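Local structure of probable zinc protease PqqL (Escherichia coli, 6OFT) at residues G17-I22 / N198-V203; P28-N33 / P103-Q108; N33-I38 / V97-L102. The protein probably cleaves peptides or proteins in the periplasm as a zinc-dependent M16-family metalloendopeptidase, of which this chain is the first half. All blocks are in the same frame, centred on the assembly; numbering follows the deposited sequence.

Interaction 1. Residues G17-I22 / N198-V203; sequences GLRYMI and NMTFIV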
ATOM      1  N   GLY A  17     -15.380  15.878  16.393  1.00 27.06           N
ATOM      2  CA  GLY A  17     -15.191  14.544  15.834  1.00 25.80           C
ATOM      3  C   GLY A  17     -13.910  14.296  15.065  1.00 27.34           C
ATOM      4  O   GLY A  17     -13.658  13.152  14.667  1.00 26.14           O
ATOM      5  N   LEU A  18     -13.106  15.358  14.818  1.00 22.58           N
ATOM      6  CA  LEU A  18     -11.839  15.234  14.101  1.00 21.88           C
ATOM      7  C   LEU A  18     -10.850  14.454  14.969  1.00 26.45           C
ATOM      8  O   LEU A  18     -10.687  14.782  16.141  1.00 26.04           O
ATOM      9  CB  LEU A  18     -11.266  16.622  13.717  1.00 21.94           C
ATOM     10  CG  LEU A  18      -9.953  16.597  12.899  1.00 26.17           C
ATOM     11  CD1 LEU A  18     -10.063  17.440  11.645  1.00 24.88           C
ATOM     12  CD2 LEU A  18      -8.760  17.046  13.751  1.00 28.57           C
ATOM     13  N   ARG A  19     -10.189  13.440  14.393  1.00 22.51           N
ATOM     14  CA  ARG A  19      -9.211  12.641  15.122  1.00 21.87           C
ATOM     15  C   ARG A  19      -7.827  13.204  14.875  1.00 24.17           C
ATOM     16  O   ARG A  19      -7.599  13.848  13.856  1.00 22.30           O
ATOM     17  CB  ARG A  19      -9.263  11.168  14.677  1.00 21.21           C
ATOM     18  CG  ARG A  19     -10.452  10.349  15.219  1.00 24.85           C
ATOM     19  CD  ARG A  19     -10.574   9.027  14.458  1.00 33.45           C
ATOM     20  NE  ARG A  19     -11.312   9.200  13.202  1.00 35.90           N
ATOM     21  CZ  ARG A  19     -11.467   8.277  12.254  1.00 47.04           C
ATOM     22  NH1 ARG A  19     -10.897   7.082  12.379  1.00 31.16           N
ATOM     23  NH2 ARG A  19     -12.180   8.548  11.166  1.00 31.51           N
ATOM     24  N   TYR A  20      -6.901  12.981  15.807  1.00 21.73           N
ATOM     25  CA  TYR A  20      -5.516  13.426  15.625  1.00 20.61           C
ATOM     26  C   TYR A  20      -4.557  12.379  16.127  1.00 24.64           C
ATOM     27  O   TYR A  20      -4.910  11.574  16.994  1.00 24.48           O
ATOM     28  CB  TYR A  20      -5.242  14.798  16.265  1.00 21.78           C
ATOM     29  CG  TYR A  20      -5.700  14.922  17.705  1.00 23.39           C
ATOM     30  CD1 TYR A  20      -4.888  14.502  18.756  1.00 24.73           C
ATOM     31  CD2 TYR A  20      -6.928  15.492  18.019  1.00 24.43           C
ATOM     32  CE1 TYR A  20      -5.320  14.582  20.081  1.00 24.62           C
ATOM     33  CE2 TYR A  20      -7.354  15.607  19.340  1.00 25.91           C
ATOM     34  CZ  TYR A  20      -6.546  15.156  20.370  1.00 27.41           C
ATOM     35  OH  TYR A  20      -6.966  15.292  21.670  1.00 23.78           O
ATOM     36  N   MET A  21      -3.349  12.367  15.555  1.00 21.95           N
ATOM     37  CA  MET A  21      -2.271  11.450  15.911  1.00 21.92           C
ATOM     38  C   MET A  21      -1.007  12.256  15.887  1.00 24.85           C
ATOM     39  O   MET A  21      -0.702  12.897  14.876  1.00 25.64           O
ATOM     40  CB  MET A  21      -2.162  10.271  14.931  1.00 24.62           C
ATOM     41  CG  MET A  21      -3.441   9.505  14.740  1.00 29.90           C
ATOM     42  SD  MET A  21      -3.138   8.051  13.744  1.00 35.15           S
ATOM     43  CE  MET A  21      -3.504   6.793  14.939  1.00 32.48           C
ATOM     44  N   ILE A  22      -0.315  12.295  17.019  1.00 20.91           N
ATOM     45  CA  ILE A  22       0.936  13.042  17.181  1.00 20.85           C
ATOM     46  C   ILE A  22       2.054  12.095  17.587  1.00 23.57           C
ATOM     47  O   ILE A  22       1.910  11.323  18.539  1.00 20.82           O
ATOM     48  CB  ILE A  22       0.796  14.225  18.178  1.00 23.64           C
ATOM     49  CG1 ILE A  22      -0.328  15.209  17.738  1.00 23.04           C
ATOM     50  CG2 ILE A  22       2.158  14.953  18.373  1.00 24.00           C
ATOM     51  CD1 ILE A  22      -0.894  15.993  18.877  1.00 18.55           C
ATOM     52  N   ASN A 198     -14.763  12.147   9.624  1.00 24.20           N
ATOM     53  CA  ASN A 198     -14.158  11.329   8.585  1.00 22.57           C
ATOM     54  C   ASN A 198     -12.716  11.826   8.357  1.00 25.57           C
ATOM     55  O   ASN A 198     -12.093  11.480   7.349  1.00 24.40           O
ATOM     56  CB  ASN A 198     -15.008  11.411   7.288  1.00 22.91           C
ATOM     57  CG  ASN A 198     -14.674  10.366   6.253  1.00 33.26           C
ATOM     58  OD1 ASN A 198     -14.402   9.205   6.571  1.00 26.12           O
ATOM     59  ND2 ASN A 198     -14.667  10.759   4.991  1.00 24.70           N
ATOM     60  N   MET A 199     -12.171  12.607   9.320  1.00 21.81           N
ATOM     61  CA  MET A 199     -10.820  13.177   9.206  1.00 21.13           C
ATOM     62  C   MET A 199      -9.901  12.868  10.369  1.00 24.88           C
ATOM     63  O   MET A 199     -10.328  12.852  11.525  1.00 22.70           O
ATOM     64  CB  MET A 199     -10.873  14.704   9.063  1.00 23.08           C
ATOM     65  CG  MET A 199     -11.442  15.185   7.772  1.00 25.94           C
ATOM     66  SD  MET A 199     -11.689  16.955   7.915  1.00 29.19           S
ATOM     67  CE  MET A 199     -12.426  17.276   6.349  1.00 26.38           C
ATOM     68  N   THR A 200      -8.617  12.664  10.038  1.00 21.56           N
ATOM     69  CA  THR A 200      -7.534  12.466  10.987  1.00 21.42           C
ATOM     70  C   THR A 200      -6.413  13.411  10.580  1.00 24.15           C
ATOM     71  O   THR A 200      -5.980  13.381   9.425  1.00 22.72           O
ATOM     72  CB  THR A 200      -7.064  11.006  11.032  1.00 28.58           C
ATOM     73  OG1 THR A 200      -8.174  10.173  11.387  1.00 27.89           O
ATOM     74  CG2 THR A 200      -5.926  10.801  12.020  1.00 25.04           C
ATOM     75  N   PHE A 201      -5.990  14.281  11.511  1.00 20.67           N
ATOM     76  CA  PHE A 201      -4.868  15.187  11.297  1.00 20.32           C
ATOM     77  C   PHE A 201      -3.635  14.521  11.949  1.00 22.83           C
ATOM     78  O   PHE A 201      -3.676  14.190  13.136  1.00 20.69           O
ATOM     79  CB  PHE A 201      -5.144  16.599  11.891  1.00 21.72           C
ATOM     80  CG  PHE A 201      -4.113  17.590  11.404  1.00 22.69           C
ATOM     81  CD1 PHE A 201      -4.150  18.071  10.103  1.00 25.67           C
ATOM     82  CD2 PHE A 201      -3.076  18.004  12.233  1.00 23.86           C
ATOM     83  CE1 PHE A 201      -3.156  18.933   9.628  1.00 26.68           C
ATOM     84  CE2 PHE A 201      -2.099  18.883  11.762  1.00 26.28           C
ATOM     85  CZ  PHE A 201      -2.145  19.335  10.459  1.00 24.62           C
ATOM     86  N   ILE A 202      -2.570  14.283  11.158  1.00 19.97           N
ATOM     87  CA  ILE A 202      -1.347  13.588  11.592  1.00 19.20           C
ATOM     88  C   ILE A 202      -0.142  14.541  11.714  1.00 22.37           C
ATOM     89  O   ILE A 202       0.212  15.208  10.751  1.00 20.89           O
ATOM     90  CB  ILE A 202      -1.074  12.375  10.649  1.00 21.87           C
ATOM     91  CG1 ILE A 202      -2.288  11.403  10.614  1.00 21.97           C
ATOM     92  CG2 ILE A 202       0.229  11.637  11.011  1.00 22.65           C
ATOM     93  CD1 ILE A 202      -2.283  10.410   9.458  1.00 26.22           C
ATOM     94  N   VAL A 203       0.480  14.587  12.903  1.00 20.19           N
ATOM     95  CA  VAL A 203       1.655  15.432  13.193  1.00 19.40           C
ATOM     96  C   VAL A 203       2.826  14.500  13.544  1.00 22.16           C
ATOM     97  O   VAL A 203       2.754  13.803  14.543  1.00 21.30           O
ATOM     98  CB  VAL A 203       1.353  16.458  14.341  1.00 23.47           C
ATOM     99  CG1 VAL A 203       2.582  17.293  14.700  1.00 22.72           C
ATOM    100  CG2 VAL A 203       0.176  17.369  13.991  1.00 23.50           C
TER
HETATM  101  O   HOH W   1     -12.483  11.592  12.561  1.00 25.98           O
HETATM  102  O   HOH W   2     -14.040   7.691   8.812  1.00 33.56           O
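Leu-18 puts its two methyls on different neighbours: CD1 reaches Met-199 CB at 3.8 Å, and CD2 lies against Phe-201 CB at 4.1 Å. Its CG stands anti to the backbone N (chi1 -177°), 4.0 Å from Met-199 O. An alanine here would lack both methyls, which would probably open a gap beside Met-199 CB and Phe-201 CB in a buried layer. Farther along, Ile-22 and Val-203 run side by side, CG1 of the former 4.0 Å from CB of the latter. Met-21 CG meets Thr-200 CG2 on the opposite face of the sheet.

The backbones form a parallel ladder of four hydrogen bonds: Arg-19 N to Met-199 O, Phe-201 N to Arg-19 O, Met-21 N to Phe-201 O and Val-203 N to Met-21 O. At the polar edge, Thr-200 OG1, itself bonded to His-39, sits over one face of the Arg-19 guanidinium. Arg-19 NE donates in plane to a water at 2.7 Å, which also lies close to Met-199 O.

Helix 209-220 packs on Tyr-20, Ile-22 and Phe-201, helix 378-391 on Met-21, Thr-200 and Ile-202, while strands 10-13 and 31-38 flank the pair.

Interaction 2. Residues P28-N33 / P103-Q108; sequences PKDQVN and PTTQKQ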
ATOM      1  N   PRO A  28      14.896  14.363  10.377  1.00 28.32           N
ATOM      2  CA  PRO A  28      15.785  15.498  10.684  1.00 27.45           C
ATOM      3  C   PRO A  28      15.272  16.388  11.807  1.00 27.84           C
ATOM      4  O   PRO A  28      14.066  16.470  12.053  1.00 24.22           O
ATOM      5  CB  PRO A  28      15.885  16.246   9.339  1.00 29.68           C
ATOM      6  CG  PRO A  28      14.649  15.907   8.604  1.00 33.49           C
ATOM      7  CD  PRO A  28      14.145  14.584   9.126  1.00 28.71           C
ATOM      8  N   LYS A  29      16.209  17.046  12.503  1.00 23.94           N
ATOM      9  CA  LYS A  29      15.893  17.953  13.594  1.00 23.94           C
ATOM     10  C   LYS A  29      15.110  19.143  13.056  1.00 27.36           C
ATOM     11  O   LYS A  29      15.366  19.591  11.936  1.00 27.68           O
ATOM     12  CB  LYS A  29      17.195  18.463  14.243  1.00 27.15           C
ATOM     13  CG  LYS A  29      17.213  18.384  15.761  1.00 45.47           C
ATOM     14  CD  LYS A  29      17.721  17.033  16.270  1.00 60.06           C
ATOM     15  CE  LYS A  29      17.625  16.914  17.774  1.00 75.39           C
ATOM     16  NZ  LYS A  29      17.773  15.501  18.220  1.00 83.80           N
ATOM     17  N   ASP A  30      14.186  19.671  13.873  1.00 22.75           N
ATOM     18  CA  ASP A  30      13.362  20.851  13.584  1.00 22.29           C
ATOM     19  C   ASP A  30      12.512  20.715  12.325  1.00 25.88           C
ATOM     20  O   ASP A  30      12.160  21.722  11.711  1.00 25.51           O
ATOM     21  CB  ASP A  30      14.212  22.139  13.543  1.00 24.41           C
ATOM     22  CG  ASP A  30      15.024  22.358  14.789  1.00 31.98           C
ATOM     23  OD1 ASP A  30      14.455  22.224  15.900  1.00 30.56           O
ATOM     24  OD2 ASP A  30      16.233  22.669  14.659  1.00 38.79           O
ATOM     25  N   GLN A  31      12.150  19.476  11.972  1.00 22.27           N
ATOM     26  CA  GLN A  31      11.291  19.188  10.842  1.00 21.91           C
ATOM     27  C   GLN A  31      10.020  18.521  11.352  1.00 25.15           C
ATOM     28  O   GLN A  31      10.067  17.775  12.323  1.00 24.00           O
ATOM     29  CB  GLN A  31      11.996  18.303   9.795  1.00 23.29           C
ATOM     30  CG  GLN A  31      11.280  18.289   8.417  1.00 29.74           C
ATOM     31  CD  GLN A  31      11.445  19.555   7.595  1.00 33.60           C
ATOM     32  OE1 GLN A  31      12.266  20.427   7.886  1.00 26.07           O
ATOM     33  NE2 GLN A  31      10.679  19.677   6.525  1.00 26.28           N
ATOM     34  N   VAL A  32       8.883  18.822  10.705  1.00 22.81           N
ATOM     35  CA  VAL A  32       7.579  18.248  11.022  1.00 22.91           C
ATOM     36  C   VAL A  32       6.797  17.963   9.735  1.00 26.75           C
ATOM     37  O   VAL A  32       6.891  18.713   8.771  1.00 25.91           O
ATOM     38  CB  VAL A  32       6.770  19.144  12.011  1.00 26.26           C
ATOM     39  CG1 VAL A  32       6.332  20.460  11.360  1.00 25.45           C
ATOM     40  CG2 VAL A  32       5.569  18.397  12.590  1.00 25.90           C
ATOM     41  N   ASN A  33       6.036  16.869   9.741  1.00 23.92           N
ATOM     42  CA  ASN A  33       5.110  16.492   8.695  1.00 22.87           C
ATOM     43  C   ASN A  33       3.733  16.748   9.258  1.00 24.81           C
ATOM     44  O   ASN A  33       3.448  16.396  10.415  1.00 22.80           O
ATOM     45  CB  ASN A  33       5.261  15.026   8.308  1.00 21.45           C
ATOM     46  CG  ASN A  33       6.374  14.758   7.340  1.00 34.95           C
ATOM     47  OD1 ASN A  33       7.024  15.670   6.819  1.00 25.48           O
ATOM     48  ND2 ASN A  33       6.637  13.489   7.103  1.00 26.28           N
ATOM     49  N   PRO A 103       9.906  23.403   8.395  1.00 22.07           N
ATOM     50  CA  PRO A 103      10.630  23.508   9.672  1.00 21.77           C
ATOM     51  C   PRO A 103       9.685  23.871  10.827  1.00 24.78           C
ATOM     52  O   PRO A 103       8.614  24.436  10.596  1.00 22.88           O
ATOM     53  CB  PRO A 103      11.619  24.661   9.428  1.00 24.04           C
ATOM     54  CG  PRO A 103      11.623  24.896   7.953  1.00 27.87           C
ATOM     55  CD  PRO A 103      10.263  24.516   7.492  1.00 23.52           C
ATOM     56  N   THR A 104      10.092  23.579  12.070  1.00 22.65           N
ATOM     57  CA  THR A 104       9.300  23.924  13.256  1.00 23.10           C
ATOM     58  C   THR A 104       9.784  25.256  13.865  1.00 29.52           C
ATOM     59  O   THR A 104       9.137  25.776  14.774  1.00 30.94           O
ATOM     60  CB  THR A 104       9.426  22.837  14.325  1.00 30.74           C
ATOM     61  OG1 THR A 104      10.805  22.670  14.648  1.00 30.89           O
ATOM     62  CG2 THR A 104       8.836  21.520  13.900  1.00 30.37           C
ATOM     63  N   THR A 105      10.899  25.804  13.357  1.00 25.71           N
ATOM     64  CA  THR A 105      11.564  26.981  13.925  1.00 27.08           C
ATOM     65  C   THR A 105      10.857  28.334  13.661  1.00 31.56           C
ATOM     66  O   THR A 105      11.101  29.280  14.416  1.00 31.29           O
ATOM     67  CB  THR A 105      13.031  27.002  13.498  1.00 37.29           C
ATOM     68  OG1 THR A 105      13.118  26.786  12.094  1.00 35.62           O
ATOM     69  CG2 THR A 105      13.850  25.918  14.216  1.00 38.33           C
ATOM     70  N   GLN A 106       9.982  28.432  12.634  1.00 27.00           N
ATOM     71  CA  GLN A 106       9.232  29.667  12.356  1.00 26.25           C
ATOM     72  C   GLN A 106       7.768  29.376  12.722  1.00 27.67           C
ATOM     73  O   GLN A 106       7.055  28.725  11.962  1.00 25.09           O
ATOM     74  CB  GLN A 106       9.396  30.116  10.887  1.00 27.35           C
ATOM     75  CG  GLN A 106       9.642  31.617  10.673  1.00 34.24           C
ATOM     76  CD  GLN A 106       8.454  32.518  10.976  1.00 53.46           C
ATOM     77  OE1 GLN A 106       7.301  32.088  11.095  1.00 42.00           O
ATOM     78  NE2 GLN A 106       8.716  33.804  11.117  1.00 52.68           N
ATOM     79  N   LYS A 107       7.358  29.791  13.934  1.00 23.80           N
ATOM     80  CA  LYS A 107       6.025  29.536  14.494  1.00 23.28           C
ATOM     81  C   LYS A 107       4.877  30.164  13.703  1.00 26.57           C
ATOM     82  O   LYS A 107       3.818  29.548  13.590  1.00 25.12           O
ATOM     83  CB  LYS A 107       5.956  29.950  15.982  1.00 26.51           C
ATOM     84  CG  LYS A 107       7.033  29.318  16.889  1.00 36.99           C
ATOM     85  CD  LYS A 107       7.082  27.786  16.786  1.00 38.32           C
ATOM     86  CE  LYS A 107       8.105  27.155  17.692  1.00 43.19           C
ATOM     87  NZ  LYS A 107       8.160  25.681  17.484  1.00 38.57           N
ATOM     88  N   GLN A 108       5.082  31.355  13.124  1.00 23.61           N
ATOM     89  CA  GLN A 108       4.035  32.018  12.330  1.00 23.64           C
ATOM     90  C   GLN A 108       3.724  31.218  11.054  1.00 27.58           C
ATOM     91  O   GLN A 108       2.569  31.175  10.628  1.00 26.36           O
ATOM     92  CB  GLN A 108       4.394  33.492  12.019  1.00 25.43           C
ATOM     93  CG  GLN A 108       4.272  34.445  13.220  1.00 47.93           C
ATOM     94  CD  GLN A 108       5.228  34.155  14.371  1.00 71.66           C
ATOM     95  OE1 GLN A 108       6.460  34.133  14.213  1.00 67.96           O
ATOM     96  NE2 GLN A 108       4.671  33.910  15.557  1.00 58.61           N
TER
HETATM   97  O   HOH W   3      12.034  21.631  17.101  1.00 36.92           O
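Asp-30 and Thr-104 carry the one direct hydrogen bond between 28-33 and 103-108. Thr-104 N donates to Asp-30 O at 2.8 Å, coming from above the carbonyl plane, 46° out of it. The same oxygen takes a CA-H...O contact from Pro-103 CA at 3.1 Å. A water adds a second polar link, donating to Asp-30 OD1 and lying 2.9 Å from Thr-104 OG1.

The van der Waals contacts come from threonine methyls. Thr-104 CG2 is anti to the carbonyl carbon, its OG1 taking the place between backbone N and carbonyl carbon (chi1 57°). The methyl thus faces Val-32, with CB and CG1 both 3.7 Å away, while the hydroxyl is left on the Asp-30 side. Thr-105 CG2 lies 3.8 Å from Asp-30 CG, the two side chains crossing at about a right angle.

A type II beta turn from Pro-28, which follows a cis peptide bond, to Gln-31 shapes the first segment, and a helix start the second. There Lys-107 NZ reaches back to Thr-104 O at 2.9 Å and also forms a salt bridge with Glu-211, and Gln-106 caps helix 107-122 through Asn-109 N.

Gln-31 faces Pro-103 as an antiparallel non-hydrogen-bonded pair, closing one end of the pairing between strands 31-38 and 96-103, where the latter leads into helix 107-122. Asp-206, just past strand 199-205, binds Asp-30 N.

Interaction 3. Residues N33-I38 / V97-L102; sequences NLWLQI and VYQVSL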
ATOM      1  N   ASN A  33       6.036  16.869   9.741  1.00 23.92           N
ATOM      2  CA  ASN A  33       5.110  16.492   8.695  1.00 22.87           C
ATOM      3  C   ASN A  33       3.733  16.748   9.258  1.00 24.81           C
ATOM      4  O   ASN A  33       3.448  16.396  10.415  1.00 22.80           O
ATOM      5  CB  ASN A  33       5.261  15.026   8.308  1.00 21.45           C
ATOM      6  CG  ASN A  33       6.374  14.758   7.340  1.00 34.95           C
ATOM      7  OD1 ASN A  33       7.024  15.670   6.819  1.00 25.48           O
ATOM      8  ND2 ASN A  33       6.637  13.489   7.103  1.00 26.28           N
ATOM      9  N   LEU A  34       2.914  17.449   8.477  1.00 21.14           N
ATOM     10  CA  LEU A  34       1.527  17.756   8.822  1.00 21.61           C
ATOM     11  C   LEU A  34       0.708  17.183   7.687  1.00 23.85           C
ATOM     12  O   LEU A  34       0.866  17.614   6.539  1.00 22.12           O
ATOM     13  CB  LEU A  34       1.285  19.275   8.973  1.00 22.00           C
ATOM     14  CG  LEU A  34       2.151  20.049   9.979  1.00 26.65           C
ATOM     15  CD1 LEU A  34       1.850  21.531   9.898  1.00 26.74           C
ATOM     16  CD2 LEU A  34       1.939  19.555  11.429  1.00 28.64           C
ATOM     17  N   TRP A  35      -0.056  16.115   7.975  1.00 19.19           N
ATOM     18  CA  TRP A  35      -0.867  15.442   6.970  1.00 19.12           C
ATOM     19  C   TRP A  35      -2.320  15.445   7.378  1.00 23.41           C
ATOM     20  O   TRP A  35      -2.642  15.037   8.501  1.00 22.27           O
ATOM     21  CB  TRP A  35      -0.446  13.960   6.778  1.00 18.54           C
ATOM     22  CG  TRP A  35       0.872  13.668   6.108  1.00 19.92           C
ATOM     23  CD1 TRP A  35       1.930  14.520   5.924  1.00 22.88           C
ATOM     24  CD2 TRP A  35       1.305  12.385   5.638  1.00 19.81           C
ATOM     25  NE1 TRP A  35       2.968  13.859   5.305  1.00 22.26           N
ATOM     26  CE2 TRP A  35       2.615  12.543   5.126  1.00 23.71           C
ATOM     27  CE3 TRP A  35       0.710  11.107   5.606  1.00 20.97           C
ATOM     28  CZ2 TRP A  35       3.356  11.464   4.618  1.00 23.18           C
ATOM     29  CZ3 TRP A  35       1.427  10.047   5.057  1.00 22.42           C
ATOM     30  CH2 TRP A  35       2.727  10.234   4.560  1.00 23.38           C
ATOM     31  N   LEU A  36      -3.208  15.833   6.445  1.00 19.43           N
ATOM     32  CA  LEU A  36      -4.645  15.765   6.650  1.00 18.89           C
ATOM     33  C   LEU A  36      -5.131  14.547   5.856  1.00 23.61           C
ATOM     34  O   LEU A  36      -4.996  14.492   4.622  1.00 22.53           O
ATOM     35  CB  LEU A  36      -5.379  17.049   6.219  1.00 18.42           C
ATOM     36  CG  LEU A  36      -6.924  16.966   6.271  1.00 22.75           C
ATOM     37  CD1 LEU A  36      -7.436  16.730   7.735  1.00 21.92           C
ATOM     38  CD2 LEU A  36      -7.571  18.203   5.618  1.00 23.09           C
ATOM     39  N   GLN A  37      -5.693  13.576   6.577  1.00 20.41           N
ATOM     40  CA  GLN A  37      -6.161  12.331   5.999  1.00 19.92           C
ATOM     41  C   GLN A  37      -7.683  12.235   5.971  1.00 23.27           C
ATOM     42  O   GLN A  37      -8.326  12.190   7.012  1.00 21.17           O
ATOM     43  CB  GLN A  37      -5.507  11.137   6.744  1.00 20.98           C
ATOM     44  CG  GLN A  37      -6.056   9.747   6.389  1.00 20.30           C
ATOM     45  CD  GLN A  37      -5.493   8.723   7.326  1.00 27.93           C
ATOM     46  OE1 GLN A  37      -5.726   8.762   8.537  1.00 23.07           O
ATOM     47  NE2 GLN A  37      -4.717   7.801   6.801  1.00 22.07           N
ATOM     48  N   ILE A  38      -8.248  12.179   4.757  1.00 20.20           N
ATOM     49  CA  ILE A  38      -9.683  12.008   4.541  1.00 20.97           C
ATOM     50  C   ILE A  38      -9.846  10.515   4.374  1.00 24.44           C
ATOM     51  O   ILE A  38      -9.220   9.947   3.485  1.00 22.89           O
ATOM     52  CB  ILE A  38     -10.219  12.786   3.288  1.00 23.35           C
ATOM     53  CG1 ILE A  38      -9.641  14.241   3.175  1.00 23.01           C
ATOM     54  CG2 ILE A  38     -11.750  12.756   3.217  1.00 24.73           C
ATOM     55  CD1 ILE A  38      -9.855  15.230   4.328  1.00 25.16           C
ATOM     56  N   VAL A  97      -5.159  12.222   0.909  1.00 18.15           N
ATOM     57  CA  VAL A  97      -4.239  12.757   1.921  1.00 17.88           C
ATOM     58  C   VAL A  97      -3.572  14.029   1.406  1.00 22.07           C
ATOM     59  O   VAL A  97      -3.106  14.053   0.256  1.00 21.01           O
ATOM     60  CB  VAL A  97      -3.198  11.687   2.406  1.00 21.93           C
ATOM     61  CG1 VAL A  97      -2.251  12.257   3.466  1.00 21.35           C
ATOM     62  CG2 VAL A  97      -3.892  10.445   2.968  1.00 22.01           C
ATOM     63  N   TYR A  98      -3.490  15.061   2.283  1.00 19.31           N
ATOM     64  CA  TYR A  98      -2.893  16.375   2.014  1.00 18.58           C
ATOM     65  C   TYR A  98      -1.675  16.526   2.895  1.00 20.88           C
ATOM     66  O   TYR A  98      -1.770  16.362   4.116  1.00 17.16           O
ATOM     67  CB  TYR A  98      -3.935  17.485   2.240  1.00 18.72           C
ATOM     68  CG  TYR A  98      -5.144  17.308   1.350  1.00 18.39           C
ATOM     69  CD1 TYR A  98      -5.175  17.851   0.073  1.00 20.14           C
ATOM     70  CD2 TYR A  98      -6.240  16.546   1.767  1.00 17.79           C
ATOM     71  CE1 TYR A  98      -6.263  17.651  -0.769  1.00 20.12           C
ATOM     72  CE2 TYR A  98      -7.329  16.332   0.932  1.00 16.84           C
ATOM     73  CZ  TYR A  98      -7.342  16.901  -0.331  1.00 24.21           C
ATOM     74  OH  TYR A  98      -8.426  16.758  -1.150  1.00 21.98           O
ATOM     75  N   GLN A  99      -0.511  16.752   2.269  1.00 18.46           N
ATOM     76  CA  GLN A  99       0.777  16.685   2.963  1.00 19.14           C
ATOM     77  C   GLN A  99       1.602  17.951   2.880  1.00 24.16           C
ATOM     78  O   GLN A  99       1.768  18.518   1.798  1.00 22.29           O
ATOM     79  CB  GLN A  99       1.614  15.487   2.422  1.00 19.90           C
ATOM     80  CG  GLN A  99       0.857  14.131   2.364  1.00 21.64           C
ATOM     81  CD  GLN A  99       1.533  13.078   1.498  1.00 34.56           C
ATOM     82  OE1 GLN A  99       2.102  13.370   0.449  1.00 33.85           O
ATOM     83  NE2 GLN A  99       1.466  11.815   1.906  1.00 18.84           N
ATOM     84  N   VAL A 100       2.113  18.397   4.047  1.00 21.00           N
ATOM     85  CA  VAL A 100       3.020  19.536   4.150  1.00 20.46           C
ATOM     86  C   VAL A 100       4.173  19.138   5.114  1.00 24.40           C
ATOM     87  O   VAL A 100       3.922  18.630   6.206  1.00 23.25           O
ATOM     88  CB  VAL A 100       2.351  20.878   4.574  1.00 23.03           C
ATOM     89  CG1 VAL A 100       3.369  22.028   4.581  1.00 22.07           C
ATOM     90  CG2 VAL A 100       1.154  21.234   3.688  1.00 22.53           C
ATOM     91  N   SER A 101       5.419  19.370   4.691  1.00 20.01           N
ATOM     92  CA  SER A 101       6.624  19.178   5.486  1.00 19.46           C
ATOM     93  C   SER A 101       7.288  20.550   5.559  1.00 21.87           C
ATOM     94  O   SER A 101       7.511  21.175   4.522  1.00 19.25           O
ATOM     95  CB  SER A 101       7.574  18.187   4.816  1.00 23.48           C
ATOM     96  OG  SER A 101       8.644  17.864   5.698  1.00 29.93           O
ATOM     97  N   LEU A 102       7.553  21.045   6.771  1.00 19.15           N
ATOM     98  CA  LEU A 102       8.167  22.358   6.939  1.00 19.77           C
ATOM     99  C   LEU A 102       9.009  22.398   8.216  1.00 24.71           C
ATOM    100  O   LEU A 102       8.811  21.540   9.081  1.00 23.81           O
ATOM    101  CB  LEU A 102       7.073  23.472   6.955  1.00 19.87           C
ATOM    102  CG  LEU A 102       6.263  23.703   8.243  1.00 23.85           C
ATOM    103  CD1 LEU A 102       5.710  25.105   8.276  1.00 23.49           C
ATOM    104  CD2 LEU A 102       5.122  22.693   8.399  1.00 24.28           C
TER
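Ser-101 OG is gripped by two side chains: it donates to Asn-33 OD1 at 2.9 Å, nearly in line with that C=O, and accepts from Gln-31 NE2. Asn-33 ND2 bonds to Thr-382, so its amide is held at both ends and would be hard to turn over.

Next along this face, Gln-99 lies over Trp-35, both side chains pointing the same way. Gln-99 CG sits 3.5 Å from the centroid of the five-membered ring, only 4° off its normal, a CH-pi contact. The chain runs on extended from there, and NE2 stands 3.2 Å above the indole plane toward the rim of the six-membered ring, with the amide turned 42° from it. Val-97 CG1 approaches Trp-35 CE3 at 3.8 Å.

The other face carries Leu-34, Leu-36 and Tyr-98. Leu-34 CD1 touches Leu-102 CD2 at 3.8 Å. Ile-38 CG1 meets the Tyr-98 ring at its edge, 3.8 Å from CE2, and the phenol OH is bonded to that of Tyr-194.

Two hydrogen-bonded pairs, Leu-34 with Val-100 and Leu-36 with Tyr-98, give a regular antiparallel ladder. It belongs to the mixed sheet of the M16 domain, whose inverted HXXEH motif supplies the predicted zinc ligands His-54 and His-58, with Glu-134 as the third, and the predicted proton acceptor Glu-57. The Tyr-98 side chain lies about 4 Å from that of Glu-57, placing this ladder beside the probable active site.

All three contacts reach one mixed sheet, and strand 31-38 links them. Interactions 2 and 3 both use this strand, and interaction 1 adjoins it because strand 199-205 is its neighbour: Ile-202 N bonds to Trp-35 O at 2.8 Å. Interaction 1 is a parallel pair closing a long loop of chain, within which the other two are nested. Interactions 1 and 3 are buried ladders with helices on both faces; interaction 2 is smaller, partly exposed, and relies on a single direct hydrogen bond, a water and threonine methyls. Interaction 3, with its glutamine lying over an indole face, lies beside the predicted catalytic residues, whereas interactions 1 and 2 lie away from them.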